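Local atomic coordinates of protocatechuate decarboxylase (Klebsiella pneumoniae, PDB entry 5O3M), a protein that probably decarboxylates 3,4-dihydroxybenzoic acid to catechol as a UbiD-type, prenylated-flavin-dependent lyase, and can run in reverse to carboxylate catechols. Residues V49-E54 with N81-Y86. Residues are numbered along the deposited sequence; the frame is centred on the assembly and turned at random.
Sequences VDPNAE and NNIKGY
The Y86 ring meets P51 obliquely, with CE1 of Y86 4.1 Å from CG of P51. Its hydroxyl hydrogen-bonds to the carbonyl oxygen of R152, and P156 also touches the tyrosine. P51 CG lies 4.0 Å from CG2 of I83 as well. P51 CD rests on the carbonyl oxygen of K84. The other I83 branch, CG1, sits beside the backbone N (chi1 -47°) and carries CD1 to V49 CG1, 3.7 Å away. The backbones join in a single bridge. V49 N donates to N82 O at 3.0 Å, and K84 N donates to V49 O at 2.9 Å with a nearly straight N-H...O angle of 165°. A type II beta turn begins at I83, whose O accepts from Y86 N; G85 has positive phi. The K84 chain runs extended past V49 O, and NZ ends 4.6 Å from OE1 of E54, not in contact. That oxygen uses its anti lone pair to accept from D50 N at 2.8 Å. D50 OD1 accepts from N52 N in an Asx turn. Parallel neighbours 42-45 and 77-80 are thus joined just beyond their ends, where one loop leads to helix 54-62; the nearby lysine probably favours a charged E54 carboxylate.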
loop_
_atom_site.group_PDB
_atom_site.type_symbol
_atom_site.label_atom_id
_atom_site.label_comp_id
_atom_site.label_asym_id
_atom_site.label_seq_id
_atom_site.Cartn_x
_atom_site.Cartn_y
_atom_site.Cartn_z
ATOM N N VAL A 49 -11.817 -33.226 -44.613
ATOM C CA VAL A 49 -11.522 -32.837 -43.244
ATOM C C VAL A 49 -12.220 -33.788 -42.282
ATOM O O VAL A 49 -13.385 -34.156 -42.482
ATOM C CB VAL A 49 -11.949 -31.389 -42.954
ATOM C CG1 VAL A 49 -13.459 -31.318 -42.776
ATOM C CG2 VAL A 49 -11.223 -30.873 -41.708
ATOM N N ASP A 50 -11.493 -34.181 -41.238
ATOM C CA ASP A 50 -12.063 -34.910 -40.112
ATOM C C ASP A 50 -12.723 -33.922 -39.153
ATOM O O ASP A 50 -12.045 -33.011 -38.662
ATOM C CB ASP A 50 -10.962 -35.679 -39.395
ATOM C CG ASP A 50 -11.494 -36.761 -38.478
ATOM O OD1 ASP A 50 -12.675 -36.708 -38.078
ATOM O OD2 ASP A 50 -10.707 -37.668 -38.144
ATOM N N PRO A 51 -14.026 -34.043 -38.873
ATOM C CA PRO A 51 -14.641 -33.101 -37.920
ATOM C C PRO A 51 -14.113 -33.283 -36.503
ATOM O O PRO A 51 -14.250 -32.367 -35.674
ATOM C CB PRO A 51 -16.142 -33.420 -38.016
ATOM C CG PRO A 51 -16.199 -34.860 -38.419
ATOM C CD PRO A 51 -14.955 -35.127 -39.268
ATOM N N ASN A 52 -13.521 -34.440 -36.211
ATOM C CA ASN A 52 -12.838 -34.687 -34.945
ATOM C C ASN A 52 -11.460 -34.023 -35.004
ATOM O O ASN A 52 -10.549 -34.516 -35.674
ATOM C CB ASN A 52 -12.739 -36.189 -34.682
ATOM C CG ASN A 52 -12.209 -36.507 -33.287
ATOM O OD1 ASN A 52 -12.097 -35.623 -32.440
ATOM N ND2 ASN A 52 -11.893 -37.775 -33.043
ATOM N N ALA A 53 -11.328 -32.879 -34.321
ATOM C CA ALA A 53 -10.062 -32.174 -34.073
ATOM C C ALA A 53 -9.493 -31.470 -35.296
ATOM O O ALA A 53 -9.030 -30.329 -35.202
ATOM C CB ALA A 53 -9.004 -33.130 -33.529
ATOM N N GLU A 54 -9.501 -32.141 -36.446
ATOM C CA GLU A 54 -8.788 -31.605 -37.598
ATOM C C GLU A 54 -9.414 -30.304 -38.088
ATOM O O GLU A 54 -8.708 -29.322 -38.342
ATOM C CB GLU A 54 -8.743 -32.637 -38.723
ATOM C CG GLU A 54 -7.909 -32.163 -39.885
ATOM C CD GLU A 54 -7.719 -33.221 -40.929
ATOM O OE1 GLU A 54 -8.681 -33.966 -41.204
ATOM O OE2 GLU A 54 -6.599 -33.309 -41.473
ATOM N N ASN A 81 -16.708 -28.415 -47.186
ATOM C CA ASN A 81 -17.667 -29.160 -47.997
ATOM C C ASN A 81 -17.478 -30.667 -47.937
ATOM O O ASN A 81 -18.421 -31.406 -48.232
ATOM C CB ASN A 81 -17.578 -28.739 -49.469
ATOM C CG ASN A 81 -18.170 -27.377 -49.725
ATOM O OD1 ASN A 81 -19.128 -26.964 -49.063
ATOM N ND2 ASN A 81 -17.610 -26.667 -50.703
ATOM N N ASN A 82 -16.285 -31.140 -47.610
ATOM C CA ASN A 82 -15.938 -32.556 -47.724
ATOM C C ASN A 82 -15.594 -33.036 -46.317
ATOM O O ASN A 82 -14.502 -32.764 -45.812
ATOM C CB ASN A 82 -14.783 -32.739 -48.705
ATOM C CG ASN A 82 -14.454 -34.195 -48.982
ATOM O OD1 ASN A 82 -14.963 -35.116 -48.334
ATOM N ND2 ASN A 82 -13.575 -34.408 -49.952
ATOM N N ILE A 83 -16.535 -33.739 -45.693
ATOM C CA ILE A 83 -16.467 -34.123 -44.290
ATOM C C ILE A 83 -16.284 -35.630 -44.225
ATOM O O ILE A 83 -17.199 -36.384 -44.574
ATOM C CB ILE A 83 -17.733 -33.702 -43.531
ATOM C CG1 ILE A 83 -18.111 -32.245 -43.844
ATOM C CG2 ILE A 83 -17.561 -33.954 -42.024
ATOM C CD1 ILE A 83 -17.117 -31.184 -43.327
ATOM N N LYS A 84 -15.122 -36.079 -43.749
ATOM C CA LYS A 84 -14.871 -37.514 -43.657
ATOM C C LYS A 84 -15.934 -38.193 -42.800
ATOM O O LYS A 84 -16.225 -37.757 -41.679
ATOM C CB LYS A 84 -13.483 -37.784 -43.080
ATOM C CG LYS A 84 -12.334 -37.204 -43.881
ATOM C CD LYS A 84 -11.023 -37.853 -43.468
ATOM C CE LYS A 84 -9.830 -37.071 -43.972
ATOM N NZ LYS A 84 -8.584 -37.845 -43.765
ATOM N N GLY A 85 -16.524 -39.260 -43.346
ATOM C CA GLY A 85 -17.562 -40.013 -42.679
ATOM C C GLY A 85 -18.958 -39.452 -42.820
ATOM O O GLY A 85 -19.911 -40.089 -42.343
ATOM N N TYR A 86 -19.108 -38.285 -43.454
ATOM C CA TYR A 86 -20.394 -37.595 -43.592
ATOM C C TYR A 86 -20.492 -37.049 -45.010
ATOM O O TYR A 86 -20.392 -35.837 -45.242
ATOM C CB TYR A 86 -20.533 -36.471 -42.561
ATOM C CG TYR A 86 -20.510 -36.923 -41.115
ATOM C CD1 TYR A 86 -19.301 -37.093 -40.443
ATOM C CD2 TYR A 86 -21.693 -37.185 -40.424
ATOM C CE1 TYR A 86 -19.264 -37.514 -39.122
ATOM C CE2 TYR A 86 -21.667 -37.603 -39.096
ATOM C CZ TYR A 86 -20.450 -37.760 -38.449
ATOM O OH TYR A 86 -20.407 -38.162 -37.131
#